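Local coordinates for protein BAG family molecular chaperone regulator 1 (Arabidopsis thaliana, PDB 4HWC) that binds the ATPase domain of HSP70/HSC70 chaperones as a BAG-family co-chaperone and probably regulates programmed cell death and stress responses, at residues Asp17-Gly20 and Gly21-Ser24; Phe26-Val29 and Thr30-Gly33; Leu48-Glu51 and Leu52-Leu55; Met70-Lys73 and Arg74-Tyr78. All coordinates share one frame; numbering follows the deposited sequence.

Contact 1: residues Asp17-Gly20 and Gly21-Ser24; sequences DRLG and GRVS
Asp17 meets Gly21 through the backbone: the O of Asp17 accepts a hydrogen bond from Gly21 N at 3.1 Å, while the carboxylate points away from the following turn and is held by a salt bridge from its OD1 to Arg74. An acid suits this exposed spot because that basic partner reaches it from helix 62-88.

Arg18 also works through its backbone, its O taking the N-H of Arg22 at 3.2 Å. Its long side chain runs beside that of Arg22 in the same direction. With CG swung opposite the backbone N (chi1 -165°) and the chain bent at chi3, its guanidinium comes edge-on to that of Arg22, the two planes 58° apart. NH2 of Arg18 and NH2 of Arg22 lie 3.2 Å apart, two donors with like charge; the salt bridge from Arg18 NH2 to Glu15 probably offsets the cost.

The turn belongs to helix 5-31, the first helix of the three-helix bundle that makes up the BAG domain. Leu19 serves the inner side of that bundle, packing on Leu47 and Leu48 of helix 38-55, and its O receives Val23 N at 3.0 Å. Its CD2 also passes 4.3 Å from Arg22 NE, and the Arg22 side chain touches Val44 and Leu47 as well.

Gly20 is buried, and lacking a side chain it lets the ring of Tyr78 come close to its CA. Its O holds Ser24 N at 2.9 Å in a nearly straight bond of 164°, and Val23, branched at CB, packs against Tyr78, Thr81 and Leu82 of helix 62-88.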
loop_
_atom_site.group_PDB
_atom_site.type_symbol
_atom_site.label_atom_id
_atom_site.label_comp_id
_atom_site.label_asym_id
_atom_site.label_seq_id
_atom_site.Cartn_x
_atom_site.Cartn_y
_atom_site.Cartn_z
ATOM N N ASP A 17 3.213 -0.340 6.000
ATOM C CA ASP A 17 2.896 -1.416 6.945
ATOM C C ASP A 17 1.494 -1.192 7.511
ATOM O O ASP A 17 0.691 -2.124 7.619
ATOM C CB ASP A 17 3.865 -1.446 8.140
ATOM C CG ASP A 17 5.273 -1.829 7.753
ATOM O OD1 ASP A 17 5.441 -2.536 6.740
ATOM O OD2 ASP A 17 6.213 -1.436 8.480
ATOM N N ARG A 18 1.218 0.051 7.884
ATOM C CA ARG A 18 -0.070 0.397 8.462
ATOM C C ARG A 18 -1.186 0.278 7.437
ATOM O O ARG A 18 -2.263 -0.211 7.756
ATOM C CB ARG A 18 -0.040 1.815 9.027
ATOM C CG ARG A 18 -1.206 2.132 9.962
ATOM C CD ARG A 18 -1.213 3.599 10.344
ATOM N NE ARG A 18 -1.504 4.440 9.187
ATOM C CZ ARG A 18 -2.724 4.650 8.703
ATOM N NH1 ARG A 18 -3.779 4.083 9.280
ATOM N NH2 ARG A 18 -2.889 5.420 7.638
ATOM N N LEU A 19 -0.938 0.734 6.211
ATOM C CA LEU A 19 -1.961 0.646 5.174
ATOM C C LEU A 19 -2.210 -0.819 4.837
ATOM O O LEU A 19 -3.318 -1.192 4.483
ATOM C CB LEU A 19 -1.537 1.422 3.918
ATOM C CG LEU A 19 -1.421 2.941 4.121
ATOM C CD1 LEU A 19 -0.910 3.607 2.855
ATOM C CD2 LEU A 19 -2.783 3.504 4.504
ATOM N N GLY A 20 -1.173 -1.640 4.957
ATOM C CA GLY A 20 -1.304 -3.060 4.684
ATOM C C GLY A 20 -2.174 -3.703 5.750
ATOM O O GLY A 20 -2.885 -4.677 5.492
ATOM N N GLY A 21 -2.107 -3.158 6.962
ATOM C CA GLY A 21 -2.929 -3.677 8.044
ATOM C C GLY A 21 -4.388 -3.411 7.725
ATOM O O GLY A 21 -5.263 -4.237 8.014
ATOM N N ARG A 22 -4.656 -2.251 7.134
ATOM C CA ARG A 22 -6.028 -1.916 6.750
ATOM C C ARG A 22 -6.504 -2.847 5.647
ATOM O O ARG A 22 -7.660 -3.265 5.618
ATOM C CB ARG A 22 -6.109 -0.482 6.241
ATOM C CG ARG A 22 -5.804 0.607 7.239
ATOM C CD ARG A 22 -6.678 1.799 6.909
ATOM N NE ARG A 22 -6.045 3.078 7.227
ATOM C CZ ARG A 22 -6.691 4.240 7.151
ATOM N NH1 ARG A 22 -7.967 4.275 6.783
ATOM N NH2 ARG A 22 -6.037 5.380 7.416
ATOM N N VAL A 23 -5.609 -3.188 4.728
ATOM C CA VAL A 23 -5.964 -4.099 3.654
ATOM C C VAL A 23 -6.354 -5.431 4.286
ATOM O O VAL A 23 -7.391 -6.008 3.954
ATOM C CB VAL A 23 -4.788 -4.314 2.661
ATOM C CG1 VAL A 23 -5.148 -5.414 1.658
ATOM C CG2 VAL A 23 -4.511 -3.020 1.913
ATOM N N SER A 24 -5.530 -5.903 5.216
ATOM C CA SER A 24 -5.798 -7.159 5.909
ATOM C C SER A 24 -7.142 -7.104 6.638
ATOM O O SER A 24 -7.880 -8.082 6.658
ATOM C CB SER A 24 -4.665 -7.460 6.904
ATOM O OG SER A 24 -4.914 -8.657 7.616
#

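Contact 2: residues Phe26-Val29 and Thr30-Gly33; sequences FEMV and TKKG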
loop_
_atom_site.group_PDB
_atom_site.type_symbol
_atom_site.label_atom_id
_atom_site.label_comp_id
_atom_site.label_asym_id
_atom_site.label_seq_id
_atom_site.Cartn_x
_atom_site.Cartn_y
_atom_site.Cartn_z
ATOM N N PHE A 26 -9.769 -5.293 5.811
ATOM C CA PHE A 26 -10.808 -5.333 4.787
ATOM C C PHE A 26 -11.016 -6.762 4.305
ATOM O O PHE A 26 -12.144 -7.191 4.049
ATOM C CB PHE A 26 -10.428 -4.450 3.587
ATOM C CG PHE A 26 -10.557 -2.969 3.840
ATOM C CD1 PHE A 26 -11.330 -2.486 4.894
ATOM C CD2 PHE A 26 -9.929 -2.052 2.995
ATOM C CE1 PHE A 26 -11.477 -1.113 5.106
ATOM C CE2 PHE A 26 -10.070 -0.676 3.195
ATOM C CZ PHE A 26 -10.847 -0.206 4.255
ATOM N N GLU A 27 -9.920 -7.498 4.161
ATOM C CA GLU A 27 -10.019 -8.877 3.717
ATOM C C GLU A 27 -10.781 -9.739 4.727
ATOM O O GLU A 27 -11.629 -10.547 4.345
ATOM C CB GLU A 27 -8.621 -9.448 3.478
ATOM C CG GLU A 27 -7.952 -8.893 2.219
ATOM C CD GLU A 27 -6.565 -9.467 1.998
ATOM O OE1 GLU A 27 -5.663 -9.176 2.811
ATOM O OE2 GLU A 27 -6.379 -10.215 1.015
ATOM N N MET A 28 -10.479 -9.561 6.011
ATOM C CA MET A 28 -11.141 -10.329 7.070
ATOM C C MET A 28 -12.639 -10.028 7.118
ATOM O O MET A 28 -13.459 -10.938 7.237
ATOM C CB MET A 28 -10.508 -10.017 8.428
ATOM C CG MET A 28 -11.092 -10.832 9.582
ATOM S SD MET A 28 -10.994 -12.626 9.314
ATOM C CE MET A 28 -9.247 -12.907 9.602
ATOM N N VAL A 29 -12.988 -8.750 7.043
ATOM C CA VAL A 29 -14.387 -8.347 7.041
ATOM C C VAL A 29 -15.100 -9.095 5.916
ATOM O O VAL A 29 -16.150 -9.704 6.129
ATOM C CB VAL A 29 -14.529 -6.821 6.806
ATOM C CG1 VAL A 29 -15.982 -6.455 6.485
ATOM C CG2 VAL A 29 -14.065 -6.063 8.043
ATOM N N THR A 30 -14.516 -9.060 4.722
ATOM C CA THR A 30 -15.098 -9.734 3.560
ATOM C C THR A 30 -15.211 -11.242 3.773
ATOM O O THR A 30 -16.250 -11.843 3.486
ATOM C CB THR A 30 -14.259 -9.465 2.291
ATOM O OG1 THR A 30 -14.266 -8.060 2.007
ATOM C CG2 THR A 30 -14.839 -10.225 1.096
ATOM N N LYS A 31 -14.141 -11.844 4.284
ATOM C CA LYS A 31 -14.092 -13.280 4.549
ATOM C C LYS A 31 -15.189 -13.720 5.518
ATOM O O LYS A 31 -15.730 -14.821 5.409
ATOM C CB LYS A 31 -12.730 -13.650 5.146
ATOM C CG LYS A 31 -12.581 -15.110 5.532
ATOM C CD LYS A 31 -11.285 -15.338 6.305
ATOM C CE LYS A 31 -11.091 -16.805 6.652
ATOM N NZ LYS A 31 -12.240 -17.348 7.429
ATOM N N LYS A 32 -15.497 -12.852 6.474
ATOM C CA LYS A 32 -16.508 -13.132 7.487
ATOM C C LYS A 32 -17.906 -12.622 7.130
ATOM O O LYS A 32 -18.722 -12.330 8.012
ATOM C CB LYS A 32 -16.060 -12.541 8.822
ATOM C CG LYS A 32 -14.784 -13.166 9.363
ATOM C CD LYS A 32 -14.987 -14.638 9.704
ATOM C CE LYS A 32 -13.709 -15.246 10.252
ATOM N NZ LYS A 32 -13.904 -16.651 10.682
ATOM N N GLY A 33 -18.168 -12.506 5.834
ATOM C CA GLY A 33 -19.473 -12.076 5.357
ATOM C C GLY A 33 -19.884 -10.631 5.545
ATOM O O GLY A 33 -21.048 -10.287 5.313
#
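Phe26, whose backbone O meets Thr30, supplies the one aromatic ring, and that ring leads off from Thr30-Gly33 into the bundle. It lies among Leu41 and Val44 of helix 38-55, Leu82 of helix 62-88 and Ile36 of the following loop, a greasy setting that suits phenylalanine. The exposed Glu27 chain also leads away and touches Thr81 of helix 62-88.

This is the C-terminal end of helix 5-31, closed by a Schellman motif. Lys32 is the first residue to leave helical angles, and Gly33 takes the positive phi (71°) that glycine tolerates easily. Gly33 N bonds to Thr30 O at 3.1 Å, and the N of the next residue reaches back to Val29 O.

Within the last turn, Thr30 N donates to Phe26 O at 3.1 Å. Thr30 OG1, standing beside its own backbone N (chi1 -62°), lies equally close to that oxygen, but its proton has a second acceptor within reach and its choice is not settled. Lys31 N binds Glu27 O at 2.8 Å.

Along the exposed side, Met28 and Lys32 run side by side. The lysine is bent at chi2, which folds its methylenes along the thioether: Met28 SD lies 3.8 Å from Lys32 CG.

Contact 3: residues Leu48-Glu51 and Leu52-Leu55; sequences LMNE and LIKL
Lys54 reaches back over Asn50 and Glu51, one turn earlier on helix 38-55. Its CB sits 3.6 Å from Glu51 O, and CG comes 3.4 Å from Asn50 O. CD and CE then slant across the Glu51 side chain, each passing 3.8 Å from Glu51 OE2. A bend at the last torsion (chi4 61°) turns the amine back toward the preceding turn, putting Lys54 NZ 3.5 Å from Glu51 OE2, a rather long salt bridge, and equally near Asn50 O. Lysine fits here because its methylenes lie along the turn while its charge still finds the acid. Glu51 meets it halfway by folding at chi2, and with its body buried the carboxylate probably gains from the nearby positive charge.

Elsewhere Met49 and Leu52 run side by side, with Met49 CE 4.1 Å from Leu52 CD2. Regular backbone bonds underlie all this, such as Lys54 N to Asn50 O at 3.0 Å.

In the three-helix bundle, the leucines at the two ends face inward. Leu48 packs on Tyr78, Val79 and Leu82 of helix 62-88; Leu55 rests on Ile12 and Gln71, and Glu51 on Ile12 and Glu15 of helix 5-31.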
loop_
_atom_site.group_PDB
_atom_site.type_symbol
_atom_site.label_atom_id
_atom_site.label_comp_id
_atom_site.label_asym_id
_atom_site.label_seq_id
_atom_site.Cartn_x
_atom_site.Cartn_y
_atom_site.Cartn_z
ATOM N N LEU A 48 -2.518 4.819 -0.559
ATOM C CA LEU A 48 -1.442 3.999 -1.121
ATOM C C LEU A 48 -0.848 4.665 -2.358
ATOM O O LEU A 48 0.362 4.608 -2.580
ATOM C CB LEU A 48 -1.957 2.599 -1.481
ATOM C CG LEU A 48 -2.245 1.673 -0.290
ATOM C CD1 LEU A 48 -3.120 0.521 -0.748
ATOM C CD2 LEU A 48 -0.934 1.143 0.298
ATOM N N MET A 49 -1.694 5.293 -3.169
ATOM C CA MET A 49 -1.198 5.963 -4.366
ATOM C C MET A 49 -0.302 7.131 -3.987
ATOM O O MET A 49 0.651 7.450 -4.713
ATOM C CB MET A 49 -2.357 6.442 -5.239
ATOM C CG MET A 49 -3.201 5.318 -5.803
ATOM S SD MET A 49 -2.224 4.133 -6.759
ATOM C CE MET A 49 -1.850 5.140 -8.213
ATOM N N ASN A 50 -0.601 7.770 -2.855
ATOM C CA ASN A 50 0.201 8.892 -2.381
ATOM C C ASN A 50 1.584 8.403 -1.976
ATOM O O ASN A 50 2.580 9.108 -2.152
ATOM C CB ASN A 50 -0.469 9.595 -1.195
ATOM C CG ASN A 50 -1.504 10.615 -1.632
ATOM O OD1 ASN A 50 -1.503 11.065 -2.784
ATOM N ND2 ASN A 50 -2.386 11.003 -0.710
ATOM N N GLU A 51 1.645 7.194 -1.422
ATOM C CA GLU A 51 2.928 6.622 -1.037
ATOM C C GLU A 51 3.686 6.226 -2.308
ATOM O O GLU A 51 4.914 6.292 -2.354
ATOM C CB GLU A 51 2.730 5.399 -0.133
ATOM C CG GLU A 51 2.067 5.721 1.203
ATOM C CD GLU A 51 2.832 6.777 1.998
ATOM O OE1 GLU A 51 4.010 6.531 2.353
ATOM O OE2 GLU A 51 2.255 7.854 2.266
ATOM N N LEU A 52 2.953 5.819 -3.340
ATOM C CA LEU A 52 3.578 5.425 -4.601
ATOM C C LEU A 52 4.217 6.670 -5.231
ATOM O O LEU A 52 5.303 6.601 -5.817
ATOM C CB LEU A 52 2.532 4.835 -5.544
ATOM C CG LEU A 52 3.050 4.026 -6.732
ATOM C CD1 LEU A 52 3.718 2.750 -6.228
ATOM C CD2 LEU A 52 1.898 3.679 -7.657
ATOM N N ILE A 53 3.531 7.804 -5.108
ATOM C CA ILE A 53 4.044 9.063 -5.635
ATOM C C ILE A 53 5.313 9.445 -4.865
ATOM O O ILE A 53 6.310 9.833 -5.468
ATOM C CB ILE A 53 2.987 10.195 -5.510
ATOM C CG1 ILE A 53 1.769 9.868 -6.382
ATOM C CG2 ILE A 53 3.593 11.532 -5.930
ATOM C CD1 ILE A 53 0.573 10.803 -6.163
ATOM N N LYS A 54 5.282 9.323 -3.539
ATOM C CA LYS A 54 6.445 9.650 -2.714
ATOM C C LYS A 54 7.644 8.785 -3.104
ATOM O O LYS A 54 8.782 9.250 -3.113
ATOM C CB LYS A 54 6.141 9.444 -1.226
ATOM C CG LYS A 54 5.225 10.497 -0.600
ATOM C CD LYS A 54 4.967 10.176 0.864
ATOM C CE LYS A 54 3.944 11.118 1.473
ATOM N NZ LYS A 54 2.630 11.029 0.787
ATOM N N LEU A 55 7.381 7.520 -3.419
ATOM C CA LEU A 55 8.443 6.601 -3.820
ATOM C C LEU A 55 8.874 6.636 -5.290
ATOM O O LEU A 55 9.833 5.967 -5.670
ATOM C CB LEU A 55 7.943 5.152 -3.745
ATOM C CG LEU A 55 7.672 4.593 -2.345
ATOM C CD1 LEU A 55 6.901 3.275 -2.456
ATOM C CD2 LEU A 55 8.993 4.380 -1.607
#

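Contact 4: residues Met70-Lys73 and Arg74-Tyr78; sequences MQVK and RVQNY
Met70 and Arg74 begin an unbroken series of i to i+4 hydrogen bonds on helix 62-88, the third helix of the BAG bundle. Arg74 N reaches Met70 O at 2.9 Å, Val75 N reaches Gln71 O, and Gln76 N reaches Val72 O at 3.0 Å with an angle of 165°. Asn77 N to Lys73 O completes the set.

On the flank facing helix 5-31 Gln71 and Arg74 run side by side. Arg74 keeps CG beside its own backbone N (chi1 -83°) and bends twice more, which carries the guanidinium back to the glutamine. The amide stands at the guanidinium's edge with the two planes nearly perpendicular, 85° apart; which end of the amide faces the arginine is uncertain. Val75, small and branched, fits between Val16 and Leu52.

The other flank mixes Val72 with polar chains. Gln76 stretches out so that its OE1 lies 3.6 Å from Val72 CG1. Lys73 crosses Gln76 at about a right angle, its CD 3.9 Å from Gln76 NE2, and continues over Asn77, where CE is 3.5 Å from OD1.

These contacts are van der Waals touches between aliphatic carbons and amide groups, which suits a largely solvent-facing surface. Toward helix 5-31, the charge of Arg74 is matched by the salt bridge to Asp17, so this turn probably contributes electrostatic as well as apolar cohesion to the bundle.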
loop_
_atom_site.group_PDB
_atom_site.type_symbol
_atom_site.label_atom_id
_atom_site.label_comp_id
_atom_site.label_asym_id
_atom_site.label_seq_id
_atom_site.Cartn_x
_atom_site.Cartn_y
_atom_site.Cartn_z
ATOM N N MET A 70 11.301 -2.531 -3.838
ATOM C CA MET A 70 10.523 -3.485 -3.062
ATOM C C MET A 70 9.299 -2.782 -2.479
ATOM O O MET A 70 8.208 -3.344 -2.470
ATOM C CB MET A 70 11.343 -4.100 -1.922
ATOM C CG MET A 70 10.500 -5.021 -1.021
ATOM S SD MET A 70 11.418 -5.962 0.220
ATOM C CE MET A 70 11.845 -4.681 1.389
ATOM N N GLN A 71 9.473 -1.557 -1.989
ATOM C CA GLN A 71 8.333 -0.840 -1.420
ATOM C C GLN A 71 7.327 -0.519 -2.509
ATOM O O GLN A 71 6.117 -0.534 -2.278
ATOM C CB GLN A 71 8.780 0.446 -0.717
ATOM C CG GLN A 71 9.637 0.193 0.507
ATOM C CD GLN A 71 8.965 -0.722 1.526
ATOM O OE1 GLN A 71 9.617 -1.572 2.138
ATOM N NE2 GLN A 71 7.665 -0.544 1.722
ATOM N N VAL A 72 7.820 -0.226 -3.706
ATOM C CA VAL A 72 6.924 0.064 -4.814
ATOM C C VAL A 72 6.088 -1.182 -5.104
ATOM O O VAL A 72 4.882 -1.099 -5.332
ATOM C CB VAL A 72 7.711 0.446 -6.081
ATOM C CG1 VAL A 72 6.783 0.465 -7.280
ATOM C CG2 VAL A 72 8.363 1.822 -5.898
ATOM N N LYS A 73 6.743 -2.337 -5.090
ATOM C CA LYS A 73 6.062 -3.603 -5.358
ATOM C C LYS A 73 5.013 -3.898 -4.296
ATOM O O LYS A 73 3.935 -4.411 -4.606
ATOM C CB LYS A 73 7.079 -4.745 -5.411
ATOM C CG LYS A 73 6.470 -6.110 -5.732
ATOM C CD LYS A 73 5.811 -6.108 -7.104
ATOM C CE LYS A 73 5.308 -7.506 -7.469
ATOM N NZ LYS A 73 4.700 -7.512 -8.820
ATOM N N ARG A 74 5.332 -3.582 -3.044
ATOM C CA ARG A 74 4.391 -3.812 -1.950
ATOM C C ARG A 74 3.111 -3.032 -2.195
ATOM O O ARG A 74 2.020 -3.568 -2.050
ATOM C CB ARG A 74 4.979 -3.363 -0.609
ATOM C CG ARG A 74 5.878 -4.372 0.062
ATOM C CD ARG A 74 5.536 -4.453 1.543
ATOM N NE ARG A 74 5.941 -3.259 2.259
ATOM C CZ ARG A 74 5.550 -2.946 3.489
ATOM N NH1 ARG A 74 5.992 -1.834 4.044
ATOM N NH2 ARG A 74 4.706 -3.725 4.153
ATOM N N VAL A 75 3.254 -1.756 -2.550
ATOM C CA VAL A 75 2.109 -0.890 -2.807
ATOM C C VAL A 75 1.283 -1.364 -3.999
ATOM O O VAL A 75 0.051 -1.377 -3.944
ATOM C CB VAL A 75 2.557 0.570 -3.055
ATOM C CG1 VAL A 75 1.354 1.420 -3.463
ATOM C CG2 VAL A 75 3.181 1.139 -1.790
ATOM N N GLN A 76 1.962 -1.742 -5.079
ATOM C CA GLN A 76 1.272 -2.240 -6.257
ATOM C C GLN A 76 0.440 -3.473 -5.889
ATOM O O GLN A 76 -0.700 -3.619 -6.334
ATOM C CB GLN A 76 2.285 -2.587 -7.359
ATOM C CG GLN A 76 2.920 -1.355 -8.009
ATOM C CD GLN A 76 4.066 -1.689 -8.950
ATOM O OE1 GLN A 76 4.526 -0.835 -9.712
ATOM N NE2 GLN A 76 4.540 -2.924 -8.891
ATOM N N ASN A 77 1.008 -4.347 -5.060
ATOM C CA ASN A 77 0.309 -5.556 -4.645
ATOM C C ASN A 77 -0.924 -5.224 -3.818
ATOM O O ASN A 77 -1.974 -5.824 -4.013
ATOM C CB ASN A 77 1.228 -6.475 -3.820
ATOM C CG ASN A 77 2.261 -7.193 -4.668
ATOM O OD1 ASN A 77 2.194 -7.182 -5.893
ATOM N ND2 ASN A 77 3.220 -7.835 -4.010
ATOM N N TYR A 78 -0.798 -4.282 -2.884
ATOM C CA TYR A 78 -1.942 -3.911 -2.051
ATOM C C TYR A 78 -3.040 -3.244 -2.869
ATOM O O TYR A 78 -4.221 -3.504 -2.653
ATOM C CB TYR A 78 -1.521 -2.978 -0.916
ATOM C CG TYR A 78 -0.733 -3.646 0.189
ATOM C CD1 TYR A 78 -1.121 -4.882 0.715
ATOM C CD2 TYR A 78 0.359 -3.008 0.758
ATOM C CE1 TYR A 78 -0.419 -5.463 1.786
ATOM C CE2 TYR A 78 1.059 -3.573 1.816
ATOM C CZ TYR A 78 0.664 -4.792 2.329
ATOM O OH TYR A 78 1.372 -5.319 3.386
#

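From the N terminus, contact 1 and then contact 2 each cover about two turns of helix 5-31, the second at its C-terminal end; contact 3 lies on helix 38-55 and contact 4 on helix 62-88. All four are local and in series, so none nests in or crosses another, and they are tied together by packing between the helices. Contact 1 meets contact 3 where Leu19 CD1 lies 4.0 Å from Glu51 CG, and it also touches contact 4. Contacts 3 and 4, centres about 10 Å apart, join the second and third helices, with Leu48 O 3.5 Å from Val75 CG1. Contact 2 touches neither of these, but its residues still pack on both helices toward one end of the bundle.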